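Local coordinates for protein triphenylmethane reductase (Citrobacter sp., PDB 2JL1) that binds NADP and probably uses it to reduce triphenylmethane dyes, an activity of interest for bioremediation, at residues A[4-9]-A[70-75]; A[32-37]-A[51-56]; A[62-67]-A[92-97]. All coordinates share one frame; numbering follows the deposited sequence.

Contact 1 (A[4-9]-A[70-75]). With NAP (NADP nicotinamide-adenine-dinucleotide phosphate), chain B.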
loop_
_atom_site.group_PDB
_atom_site.type_symbol
_atom_site.label_atom_id
_atom_site.label_comp_id
_atom_site.label_asym_id
_atom_site.label_seq_id
_atom_site.Cartn_x
_atom_site.Cartn_y
_atom_site.Cartn_z
ATOM N N ALA A 4 15.491 -9.503 -15.245
ATOM C CA ALA A 4 15.821 -10.122 -13.977
ATOM C C ALA A 4 14.544 -10.644 -13.349
ATOM O O ALA A 4 13.482 -10.017 -13.476
ATOM C CB ALA A 4 16.476 -9.131 -13.057
ATOM N N VAL A 5 14.654 -11.787 -12.686
ATOM C CA VAL A 5 13.500 -12.468 -12.086
ATOM C C VAL A 5 13.869 -12.747 -10.653
ATOM O O VAL A 5 14.824 -13.495 -10.392
ATOM C CB VAL A 5 13.208 -13.803 -12.813
ATOM C CG1 VAL A 5 11.991 -14.542 -12.216
ATOM C CG2 VAL A 5 13.007 -13.582 -14.317
ATOM N N THR A 6 13.144 -12.143 -9.719
ATOM C CA THR A 6 13.301 -12.491 -8.298
ATOM C C THR A 6 12.537 -13.788 -8.013
ATOM O O THR A 6 11.772 -14.226 -8.850
ATOM C CB THR A 6 12.877 -11.339 -7.356
ATOM O OG1 THR A 6 11.443 -11.304 -7.234
ATOM C CG2 THR A 6 13.392 -10.001 -7.900
ATOM N N GLY A 7 12.724 -14.405 -6.846
ATOM C CA GLY A 7 12.108 -15.726 -6.593
ATOM C C GLY A 7 12.458 -16.817 -7.626
ATOM O O GLY A 7 11.701 -17.795 -7.825
ATOM N N ALA A 8 13.623 -16.668 -8.255
ATOM C CA ALA A 8 13.994 -17.497 -9.422
ATOM C C ALA A 8 14.129 -19.007 -9.184
ATOM O O ALA A 8 13.985 -19.776 -10.134
ATOM C CB ALA A 8 15.238 -16.956 -10.109
ATOM N N THR A 9 14.413 -19.419 -7.943
ATOM C CA THR A 9 14.475 -20.839 -7.585
ATOM C C THR A 9 13.116 -21.378 -7.112
ATOM O O THR A 9 12.965 -22.579 -6.855
ATOM C CB THR A 9 15.518 -21.127 -6.470
ATOM O OG1 THR A 9 15.213 -20.330 -5.317
ATOM C CG2 THR A 9 16.921 -20.809 -6.935
ATOM N N LEU A 70 12.558 -5.664 -14.541
ATOM C CA LEU A 70 12.533 -6.493 -13.327
ATOM C C LEU A 70 11.199 -7.189 -13.151
ATOM O O LEU A 70 10.149 -6.532 -13.124
ATOM C CB LEU A 70 12.834 -5.650 -12.071
ATOM C CG LEU A 70 12.770 -6.394 -10.724
ATOM C CD1 LEU A 70 13.860 -7.466 -10.607
ATOM C CD2 LEU A 70 12.781 -5.445 -9.516
ATOM N N LEU A 71 11.226 -8.517 -13.030
ATOM C CA LEU A 71 10.013 -9.232 -12.591
ATOM C C LEU A 71 10.143 -9.487 -11.092
ATOM O O LEU A 71 10.948 -10.315 -10.648
ATOM C CB LEU A 71 9.769 -10.517 -13.377
ATOM C CG LEU A 71 8.529 -11.310 -12.885
ATOM C CD1 LEU A 71 7.204 -10.532 -13.145
ATOM C CD2 LEU A 71 8.472 -12.688 -13.496
ATOM N N PHE A 72 9.344 -8.743 -10.330
ATOM C CA PHE A 72 9.314 -8.802 -8.893
ATOM C C PHE A 72 8.230 -9.851 -8.566
ATOM O O PHE A 72 7.046 -9.597 -8.732
ATOM C CB PHE A 72 8.965 -7.394 -8.386
ATOM C CG PHE A 72 8.696 -7.297 -6.902
ATOM C CD1 PHE A 72 8.942 -8.374 -6.045
ATOM C CD2 PHE A 72 8.209 -6.110 -6.363
ATOM C CE1 PHE A 72 8.671 -8.286 -4.679
ATOM C CE2 PHE A 72 7.963 -6.008 -4.991
ATOM C CZ PHE A 72 8.183 -7.127 -4.160
ATOM N N ILE A 73 8.651 -11.052 -8.175
ATOM C CA ILE A 73 7.710 -12.103 -7.782
ATOM C C ILE A 73 7.543 -11.969 -6.283
ATOM O O ILE A 73 8.533 -11.883 -5.570
ATOM C CB ILE A 73 8.225 -13.518 -8.177
ATOM C CG1 ILE A 73 8.285 -13.655 -9.714
ATOM C CG2 ILE A 73 7.379 -14.639 -7.473
ATOM C CD1 ILE A 73 8.798 -15.012 -10.200
ATOM N N SER A 74 6.294 -11.953 -5.792
ATOM C CA SER A 74 6.039 -11.685 -4.378
ATOM C C SER A 74 6.675 -12.732 -3.467
ATOM O O SER A 74 6.875 -13.870 -3.875
ATOM C CB SER A 74 4.526 -11.555 -4.093
ATOM O OG SER A 74 3.790 -12.626 -4.680
ATOM N N GLY A 75 7.002 -12.344 -2.236
ATOM C CA GLY A 75 7.600 -13.284 -1.292
ATOM C C GLY A 75 6.600 -14.306 -0.768
ATOM O O GLY A 75 5.402 -14.135 -0.957
HETATM P PA NAP B . 7.576 -20.658 -3.981
HETATM O O1A NAP B . 7.253 -20.978 -2.563
HETATM O O2A NAP B . 7.937 -21.819 -4.821
HETATM O O5B NAP B . 8.727 -19.559 -4.080
HETATM C C5B NAP B . 8.854 -18.461 -3.203
HETATM C C4B NAP B . 10.181 -17.823 -3.587
HETATM O O4B NAP B . 10.454 -16.690 -2.772
HETATM C C3B NAP B . 11.299 -18.842 -3.367
HETATM O O3B NAP B . 12.148 -18.855 -4.485
HETATM C C2B NAP B . 12.051 -18.305 -2.182
HETATM O O2B NAP B . 13.419 -18.526 -2.321
HETATM C C1B NAP B . 11.782 -16.820 -2.305
HETATM N N9A NAP B . 12.051 -16.161 -1.020
HETATM C C8A NAP B . 11.559 -16.480 0.216
HETATM N N7A NAP B . 12.084 -15.609 1.109
HETATM C C5A NAP B . 12.917 -14.764 0.456
HETATM C C6A NAP B . 13.712 -13.700 0.882
HETATM N N6A NAP B . 13.755 -13.345 2.163
HETATM N N1A NAP B . 14.461 -13.014 -0.045
HETATM C C2A NAP B . 14.437 -13.380 -1.373
HETATM N N3A NAP B . 13.647 -14.426 -1.793
HETATM C C4A NAP B . 12.905 -15.108 -0.884
HETATM O O3 NAP B . 6.277 -19.901 -4.597
HETATM P PN NAP B . 5.593 -20.011 -6.051
HETATM O O1N NAP B . 6.673 -19.874 -7.041
HETATM O O2N NAP B . 4.707 -21.208 -6.079
HETATM O O5D NAP B . 4.709 -18.627 -6.108
HETATM C C5D NAP B . 5.365 -17.367 -6.161
HETATM C C4D NAP B . 4.763 -16.304 -5.235
HETATM O O4D NAP B . 3.370 -16.205 -5.480
HETATM C C3D NAP B . 4.904 -16.655 -3.752
HETATM O O3D NAP B . 6.055 -16.138 -3.134
HETATM C C2D NAP B . 3.642 -16.107 -3.112
HETATM O O2D NAP B . 3.754 -14.774 -2.659
HETATM C C1D NAP B . 2.654 -16.107 -4.259
HETATM N N1N NAP B . 1.708 -17.215 -4.049
HETATM C C2N NAP B . 0.593 -17.227 -4.826
HETATM C C3N NAP B . -0.350 -18.198 -4.654
HETATM C C7N NAP B . -1.567 -18.208 -5.476
HETATM O O7N NAP B . -2.429 -19.332 -5.316
HETATM N N7N NAP B . -1.787 -17.151 -6.267
HETATM C C4N NAP B . -0.122 -19.249 -3.741
HETATM C C5N NAP B . 1.052 -19.277 -3.030
HETATM C C6N NAP B . 1.951 -18.212 -3.151
HETATM P P2B NAP B . 14.149 -19.805 -1.658
HETATM O O1X NAP B . 14.271 -20.861 -2.738
HETATM O O2X NAP B . 13.366 -20.374 -0.486
HETATM O O3X NAP B . 15.503 -19.298 -1.205
#

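Contact 2 (A[32-37]-A[51-56]). With NAP (NADP nicotinamide-adenine-dinucleotide phosphate), chain B.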
loop_
_atom_site.group_PDB
_atom_site.type_symbol
_atom_site.label_atom_id
_atom_site.label_comp_id
_atom_site.label_asym_id
_atom_site.label_seq_id
_atom_site.Cartn_x
_atom_site.Cartn_y
_atom_site.Cartn_z
ATOM N N ILE A 32 17.630 -13.738 -9.815
ATOM C CA ILE A 32 17.918 -13.147 -8.526
ATOM C C ILE A 32 17.315 -14.074 -7.482
ATOM O O ILE A 32 16.123 -14.413 -7.530
ATOM C CB ILE A 32 17.415 -11.686 -8.417
ATOM C CG1 ILE A 32 18.179 -10.804 -9.408
ATOM C CG2 ILE A 32 17.637 -11.147 -7.010
ATOM C CD1 ILE A 32 17.506 -9.491 -9.744
ATOM N N VAL A 33 18.159 -14.501 -6.556
ATOM C CA VAL A 33 17.860 -15.598 -5.619
ATOM C C VAL A 33 18.389 -15.304 -4.204
ATOM O O VAL A 33 19.339 -14.551 -4.038
ATOM C CB VAL A 33 18.498 -16.955 -6.118
ATOM C CG1 VAL A 33 17.865 -17.417 -7.403
ATOM C CG2 VAL A 33 19.997 -16.829 -6.312
ATOM N N ARG A 34 17.772 -15.900 -3.192
ATOM C CA ARG A 34 18.273 -15.806 -1.814
ATOM C C ARG A 34 19.398 -16.832 -1.544
ATOM O O ARG A 34 20.403 -16.528 -0.883
ATOM C CB ARG A 34 17.102 -15.981 -0.829
ATOM C CG ARG A 34 17.513 -16.058 0.639
ATOM C CD ARG A 34 16.295 -16.113 1.555
ATOM N NE ARG A 34 15.411 -17.244 1.284
ATOM C CZ ARG A 34 14.478 -17.678 2.131
ATOM N NH1 ARG A 34 14.326 -17.076 3.308
ATOM N NH2 ARG A 34 13.704 -18.717 1.810
ATOM N N ASN A 35 19.244 -18.030 -2.099
ATOM C CA ASN A 35 20.149 -19.159 -1.844
ATOM C C ASN A 35 20.869 -19.450 -3.157
ATOM O O ASN A 35 20.305 -20.060 -4.061
ATOM C CB ASN A 35 19.313 -20.366 -1.349
ATOM C CG ASN A 35 20.147 -21.634 -1.052
ATOM O OD1 ASN A 35 21.334 -21.719 -1.348
ATOM N ND2 ASN A 35 19.490 -22.632 -0.471
ATOM N N VAL A 36 22.117 -18.992 -3.271
ATOM C CA VAL A 36 22.854 -19.097 -4.535
ATOM C C VAL A 36 23.249 -20.534 -4.908
ATOM O O VAL A 36 23.396 -20.846 -6.090
ATOM C CB VAL A 36 24.071 -18.133 -4.599
ATOM C CG1 VAL A 36 23.590 -16.686 -4.593
ATOM C CG2 VAL A 36 25.038 -18.396 -3.454
ATOM N N GLU A 37 23.402 -21.393 -3.900
ATOM C CA GLU A 37 23.675 -22.822 -4.100
ATOM C C GLU A 37 22.517 -23.530 -4.828
ATOM O O GLU A 37 22.758 -24.356 -5.707
ATOM C CB GLU A 37 23.979 -23.496 -2.753
ATOM C CG GLU A 37 24.513 -24.947 -2.823
ATOM C CD GLU A 37 23.403 -26.000 -2.888
ATOM O OE1 GLU A 37 22.221 -25.675 -2.601
ATOM O OE2 GLU A 37 23.724 -27.164 -3.229
ATOM N N HIS A 51 22.755 -12.762 -5.997
ATOM C CA HIS A 51 22.174 -12.890 -4.672
ATOM C C HIS A 51 21.323 -11.661 -4.380
ATOM O O HIS A 51 21.790 -10.543 -4.473
ATOM C CB HIS A 51 23.274 -13.006 -3.626
ATOM C CG HIS A 51 22.768 -13.120 -2.221
ATOM N ND1 HIS A 51 23.109 -12.220 -1.237
ATOM C CD2 HIS A 51 21.957 -14.034 -1.631
ATOM C CE1 HIS A 51 22.530 -12.571 -0.101
ATOM N NE2 HIS A 51 21.825 -13.667 -0.312
ATOM N N GLY A 52 20.074 -11.882 -4.017
ATOM C CA GLY A 52 19.193 -10.780 -3.659
ATOM C C GLY A 52 18.255 -11.322 -2.613
ATOM O O GLY A 52 17.464 -12.216 -2.898
ATOM N N ASP A 53 18.381 -10.804 -1.397
ATOM C CA ASP A 53 17.540 -11.223 -0.286
ATOM C C ASP A 53 16.662 -10.042 0.155
ATOM O O ASP A 53 17.198 -8.984 0.501
ATOM C CB ASP A 53 18.441 -11.702 0.861
ATOM C CG ASP A 53 17.651 -12.303 2.027
ATOM O OD1 ASP A 53 16.479 -11.909 2.260
ATOM O OD2 ASP A 53 18.223 -13.171 2.714
ATOM N N TYR A 54 15.330 -10.223 0.156
ATOM C CA TYR A 54 14.375 -9.125 0.467
ATOM C C TYR A 54 14.542 -8.564 1.877
ATOM O O TYR A 54 14.049 -7.494 2.183
ATOM C CB TYR A 54 12.909 -9.540 0.294
ATOM C CG TYR A 54 12.555 -10.227 -0.989
ATOM C CD1 TYR A 54 13.303 -10.025 -2.161
ATOM C CD2 TYR A 54 11.462 -11.091 -1.037
ATOM C CE1 TYR A 54 12.976 -10.682 -3.336
ATOM C CE2 TYR A 54 11.105 -11.739 -2.205
ATOM C CZ TYR A 54 11.868 -11.545 -3.348
ATOM O OH TYR A 54 11.501 -12.194 -4.496
ATOM N N ASN A 55 15.231 -9.319 2.724
ATOM C CA ASN A 55 15.581 -8.875 4.070
ATOM C C ASN A 55 16.849 -8.012 4.099
ATOM O O ASN A 55 17.193 -7.443 5.143
ATOM C CB ASN A 55 15.769 -10.094 4.977
ATOM C CG ASN A 55 14.486 -10.871 5.186
ATOM O OD1 ASN A 55 14.483 -12.104 5.172
ATOM N ND2 ASN A 55 13.388 -10.153 5.386
ATOM N N GLN A 56 17.536 -7.913 2.960
ATOM C CA GLN A 56 18.849 -7.265 2.890
ATOM C C GLN A 56 18.917 -6.196 1.791
ATOM O O GLN A 56 19.321 -6.485 0.666
ATOM C CB GLN A 56 19.957 -8.321 2.695
ATOM C CG GLN A 56 20.054 -9.379 3.828
ATOM C CD GLN A 56 21.013 -10.538 3.521
ATOM O OE1 GLN A 56 20.820 -11.660 4.006
ATOM N NE2 GLN A 56 22.044 -10.278 2.719
HETATM P PA NAP B . 7.576 -20.658 -3.981
HETATM O O1A NAP B . 7.253 -20.978 -2.563
HETATM O O2A NAP B . 7.937 -21.819 -4.821
HETATM O O5B NAP B . 8.727 -19.559 -4.080
HETATM C C5B NAP B . 8.854 -18.461 -3.203
HETATM C C4B NAP B . 10.181 -17.823 -3.587
HETATM O O4B NAP B . 10.454 -16.690 -2.772
HETATM C C3B NAP B . 11.299 -18.842 -3.367
HETATM O O3B NAP B . 12.148 -18.855 -4.485
HETATM C C2B NAP B . 12.051 -18.305 -2.182
HETATM O O2B NAP B . 13.419 -18.526 -2.321
HETATM C C1B NAP B . 11.782 -16.820 -2.305
HETATM N N9A NAP B . 12.051 -16.161 -1.020
HETATM C C8A NAP B . 11.559 -16.480 0.216
HETATM N N7A NAP B . 12.084 -15.609 1.109
HETATM C C5A NAP B . 12.917 -14.764 0.456
HETATM C C6A NAP B . 13.712 -13.700 0.882
HETATM N N6A NAP B . 13.755 -13.345 2.163
HETATM N N1A NAP B . 14.461 -13.014 -0.045
HETATM C C2A NAP B . 14.437 -13.380 -1.373
HETATM N N3A NAP B . 13.647 -14.426 -1.793
HETATM C C4A NAP B . 12.905 -15.108 -0.884
HETATM O O3 NAP B . 6.277 -19.901 -4.597
HETATM P PN NAP B . 5.593 -20.011 -6.051
HETATM O O1N NAP B . 6.673 -19.874 -7.041
HETATM O O2N NAP B . 4.707 -21.208 -6.079
HETATM O O5D NAP B . 4.709 -18.627 -6.108
HETATM C C5D NAP B . 5.365 -17.367 -6.161
HETATM C C4D NAP B . 4.763 -16.304 -5.235
HETATM O O4D NAP B . 3.370 -16.205 -5.480
HETATM C C3D NAP B . 4.904 -16.655 -3.752
HETATM O O3D NAP B . 6.055 -16.138 -3.134
HETATM C C2D NAP B . 3.642 -16.107 -3.112
HETATM O O2D NAP B . 3.754 -14.774 -2.659
HETATM C C1D NAP B . 2.654 -16.107 -4.259
HETATM N N1N NAP B . 1.708 -17.215 -4.049
HETATM C C2N NAP B . 0.593 -17.227 -4.826
HETATM C C3N NAP B . -0.350 -18.198 -4.654
HETATM C C7N NAP B . -1.567 -18.208 -5.476
HETATM O O7N NAP B . -2.429 -19.332 -5.316
HETATM N N7N NAP B . -1.787 -17.151 -6.267
HETATM C C4N NAP B . -0.122 -19.249 -3.741
HETATM C C5N NAP B . 1.052 -19.277 -3.030
HETATM C C6N NAP B . 1.951 -18.212 -3.151
HETATM P P2B NAP B . 14.149 -19.805 -1.658
HETATM O O1X NAP B . 14.271 -20.861 -2.738
HETATM O O2X NAP B . 13.366 -20.374 -0.486
HETATM O O3X NAP B . 15.503 -19.298 -1.205
#

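Contact 3 (A[62-67]-A[92-97])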
loop_
_atom_site.group_PDB
_atom_site.type_symbol
_atom_site.label_atom_id
_atom_site.label_comp_id
_atom_site.label_asym_id
_atom_site.label_seq_id
_atom_site.Cartn_x
_atom_site.Cartn_y
_atom_site.Cartn_z
ATOM N N LYS A 62 22.687 -4.122 -5.134
ATOM C CA LYS A 62 23.677 -4.749 -6.008
ATOM C C LYS A 62 23.037 -5.663 -7.066
ATOM O O LYS A 62 23.442 -5.633 -8.232
ATOM C CB LYS A 62 24.700 -5.517 -5.167
ATOM C CG LYS A 62 25.365 -4.655 -4.086
ATOM C CD LYS A 62 26.124 -5.491 -3.062
ATOM C CE LYS A 62 26.294 -4.708 -1.763
ATOM N NZ LYS A 62 27.442 -5.207 -0.927
ATOM N N ALA A 63 22.039 -6.458 -6.673
ATOM C CA ALA A 63 21.378 -7.368 -7.608
ATOM C C ALA A 63 20.652 -6.646 -8.747
ATOM O O ALA A 63 20.643 -7.115 -9.897
ATOM C CB ALA A 63 20.433 -8.320 -6.870
ATOM N N PHE A 64 20.054 -5.498 -8.431
ATOM C CA PHE A 64 19.286 -4.750 -9.416
ATOM C C PHE A 64 20.152 -3.792 -10.234
ATOM O O PHE A 64 19.641 -3.148 -11.151
ATOM C CB PHE A 64 18.153 -3.943 -8.752
ATOM C CG PHE A 64 17.117 -4.777 -8.045
ATOM C CD1 PHE A 64 16.974 -6.136 -8.308
ATOM C CD2 PHE A 64 16.246 -4.179 -7.141
ATOM C CE1 PHE A 64 15.998 -6.893 -7.644
ATOM C CE2 PHE A 64 15.261 -4.917 -6.486
ATOM C CZ PHE A 64 15.131 -6.275 -6.736
ATOM N N ALA A 65 21.435 -3.675 -9.882
ATOM C CA ALA A 65 22.360 -2.775 -10.574
ATOM C C ALA A 65 22.314 -3.061 -12.060
ATOM O O ALA A 65 22.574 -4.171 -12.487
ATOM C CB ALA A 65 23.776 -2.954 -10.055
ATOM N N GLY A 66 21.941 -2.066 -12.843
ATOM C CA GLY A 66 21.979 -2.197 -14.284
ATOM C C GLY A 66 20.881 -3.005 -14.941
ATOM O O GLY A 66 20.920 -3.187 -16.153
ATOM N N VAL A 67 19.894 -3.498 -14.184
ATOM C CA VAL A 67 18.806 -4.248 -14.839
ATOM C C VAL A 67 17.757 -3.332 -15.471
ATOM O O VAL A 67 17.318 -2.337 -14.876
ATOM C CB VAL A 67 18.202 -5.445 -13.991
ATOM C CG1 VAL A 67 19.217 -6.022 -13.024
ATOM C CG2 VAL A 67 16.956 -5.064 -13.270
ATOM N N LYS A 92 12.130 -0.002 -3.179
ATOM C CA LYS A 92 13.118 1.087 -3.004
ATOM C C LYS A 92 14.434 0.751 -3.693
ATOM O O LYS A 92 15.027 1.612 -4.343
ATOM C CB LYS A 92 13.391 1.407 -1.541
ATOM C CG LYS A 92 14.127 2.745 -1.366
ATOM C CD LYS A 92 14.586 2.945 0.036
ATOM C CE LYS A 92 15.364 4.255 0.152
ATOM N NZ LYS A 92 16.751 4.028 -0.320
ATOM N N ALA A 93 14.885 -0.497 -3.548
ATOM C CA ALA A 93 16.098 -0.972 -4.233
ATOM C C ALA A 93 15.974 -0.832 -5.757
ATOM O O ALA A 93 16.892 -0.314 -6.428
ATOM C CB ALA A 93 16.417 -2.396 -3.843
ATOM N N ALA A 94 14.823 -1.233 -6.288
ATOM C CA ALA A 94 14.526 -1.081 -7.711
ATOM C C ALA A 94 14.568 0.390 -8.135
ATOM O O ALA A 94 15.199 0.732 -9.141
ATOM C CB ALA A 94 13.166 -1.737 -8.056
ATOM N N ARG A 95 13.913 1.265 -7.367
ATOM C CA ARG A 95 13.950 2.698 -7.656
ATOM C C ARG A 95 15.422 3.189 -7.668
ATOM O O ARG A 95 15.862 3.815 -8.648
ATOM C CB ARG A 95 13.114 3.485 -6.638
ATOM C CG ARG A 95 12.829 4.966 -6.986
ATOM C CD ARG A 95 14.047 5.885 -6.752
ATOM N NE ARG A 95 14.584 5.780 -5.397
ATOM C CZ ARG A 95 14.166 6.500 -4.368
ATOM N NH1 ARG A 95 13.199 7.404 -4.523
ATOM N NH2 ARG A 95 14.717 6.320 -3.180
ATOM N N ASP A 96 16.154 2.896 -6.592
ATOM C CA ASP A 96 17.552 3.365 -6.425
ATOM C C ASP A 96 18.478 2.852 -7.518
ATOM O O ASP A 96 19.416 3.534 -7.898
ATOM C CB ASP A 96 18.128 2.935 -5.071
ATOM C CG ASP A 96 17.435 3.603 -3.887
ATOM O OD1 ASP A 96 16.702 4.591 -4.102
ATOM O OD2 ASP A 96 17.633 3.128 -2.740
ATOM N N ALA A 97 18.225 1.637 -8.003
ATOM C CA ALA A 97 19.029 1.051 -9.076
ATOM C C ALA A 97 18.676 1.588 -10.475
ATOM O O ALA A 97 19.344 1.253 -11.444
ATOM C CB ALA A 97 18.914 -0.463 -9.045
HETATM O O HOH W 1 21.908 0.586 -11.258
#

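Contact 1 (A[4-9]-A[70-75])
A chi1 of 79° puts OG1 of Thr6 between its own backbone nitrogen and carbonyl carbon, turned toward the Phe72-Ile73 peptide, while CG2 lies anti to the carbonyl carbon and reaches across to CD1 of Leu70 at 3.7 Å. One threonine thus serves two needs. Its methyl packs among apolar neighbours, and its hydroxyl takes over where the strand pairing ends: Ile73 N donates to Thr6 OG1 over 3.0 Å. The same hydroxyl is hydrogen-bonded to Tyr54 OH, so a buried polar atom is well provided for.

Before this point the pairing is regular parallel sheet. Leu71 N donates to Ala4 O (2.7 Å), and Thr6 N returns a bond to Leu71 O (3.0 Å). On the face carrying Val5 and Leu71, CG1 of Val5, anti to the backbone N (chi1 -179°), meets CD1 of Ile73 at 3.8 Å. Compact apolar side chains such as valine and leucine suit these buried strands.

Beyond the pairing the chains diverge at the C-terminal ends of the strands, as in Rossmann folds, and hold NADP. Gly7 opens the glycine-rich turn; its positive phi of 56° favours glycine, and having no side chain it leaves room for CG2 of Ile73. Thr9 OG1 donates to O1X of the 2'-phosphate (2.8 Å), whereas Ser74 O accepts from O3D of the nicotinamide ribose.

Strand 29-33 flanks strand 3-5, and strand 101-107 flanks strand 69-72. Helix 11-20 packs on Val5 and Leu71, while helix 80-96 covers Leu70 and Phe72 on the other face.

Contact 2 (A[32-37]-A[51-56])
CG of Arg34 rests 3.6 Å from OD2 of Asp53, and around this pair the two loops close on the adenine end of NADP, at the tips of neighbouring parallel strands of a Rossmann fold. Arg34 runs extended and then bends at chi3 (58°), which lays its guanidinium over the base: N7A of NADP stands 3.3 Å above the guanidinium plane. From the opposite side of the base comes the flat ring of Tyr54, with C2A 3.4 Å above its centre. Arginine suits the site doubly, because NE and NH2 also donate to O3X and O2X of the 2'-phosphate, the NH2 to O2X bond being 2.9 Å long; this grip probably contributes to the use of NADP rather than NAD.

The rim of the base is read by the second loop. Tyr54 N donates to N1A of NADP at 2.9 Å. The exocyclic N6A of NADP donates to Asp53 OD1 at 3.1 Å, and this match of backbone donor and carboxylate acceptor fits adenine.

Behind this first shell, Asn55 N also donates to Asp53 OD1, an Asx turn that holds the carboxylate while a type I turn from Asp53 to Gln56 leads into helix 57-63. Further back, Gly52 N donates to Val33 O over 2.8 Å, joining the loop to strand 29-33. Gly52, with no side chain, lets CG2 of Ile32 lie directly against its CA. At the outer edge Val36 CG1 packs on His51 CB, and the imidazole brings CD2 edge-on to Arg34 O, 3.0 Å away.

Contact 3 (A[62-67]-A[92-97])
Phe64 and Ala97 meet carbon to carbon, with CB of Phe64 3.6 Å from CB of Ala97. The same alanine methyl also lies 3.5 Å from Phe64 O, so it fills the angle between the phenylalanine side chain and its carbonyl; alanine, with only a methyl, suits so close an approach to the backbone. From CB, chi1 of -62° sets CG anti to the carbonyl carbon, and the ring swings over to helix 80-96. It arrives edge first: CD2 comes to 3.4 Å from Ala94 N, and the carbonyl carbon of Ala93 lies in the ring plane. The next atom, CE2, touches CB of Ala93 at 3.8 Å. The small side chains of Ala93 and Ala94 let the ring edge reach the helix backbone itself. At the tip, CZ packs 3.7 Å from CD2 of Leu70, and CE1 reaches Leu70 and Ile32, so the far side of the ring belongs to the sheet.

This lies at the N-terminal edge of the Rossmann sheet, away from the cofactor, where the helices turn back into strands. Helix 57-63 makes the beta-alpha-beta crossover from strand 48-51 to strand 69-72, helix 80-96 leads on to strand 101-107, and both cover one face of the sheet.

After Phe64 the chain reverses in a type II turn to Val67. Gly66 takes the positive phi (77°) that such a turn favours in glycine, and its N donates to a water at 3.1 Å. That water donates to Ala97 O at 2.7 Å, bridging the two segments where no direct hydrogen bond does. On helix 80-96, Lys92 NZ donates to the syn lone pair of Asp96 OD2 in a salt bridge (2.7 Å), while Arg95 grips Asp96 OD1 side-on through NE and NH2. Arg95 NH1 makes a further salt bridge to Asp79 of the second subunit.

In the fold
Along the chain the segments come in the order 4-9, 32-37, 51-56, 62-67, 70-75 and 92-97, so contact 2 falls wholly between the halves of contact 1, whereas contacts 1 and 3 interlock. All belong to the NmrA-like Rossmann region. Contacts 1 and 2, centres about 10 Å apart, share the parallel sheet through the adjacent strands 3-5 and 29-33, and both hold NADP. Contact 3, about 13 Å from contact 1 and 14 Å from contact 2 between centres, joins the helices on one face of that sheet. Phe64 packs on both Ile32 and Leu70, so the three contacts meet on that face, while the cofactor lies at the C-terminal edge of the strands.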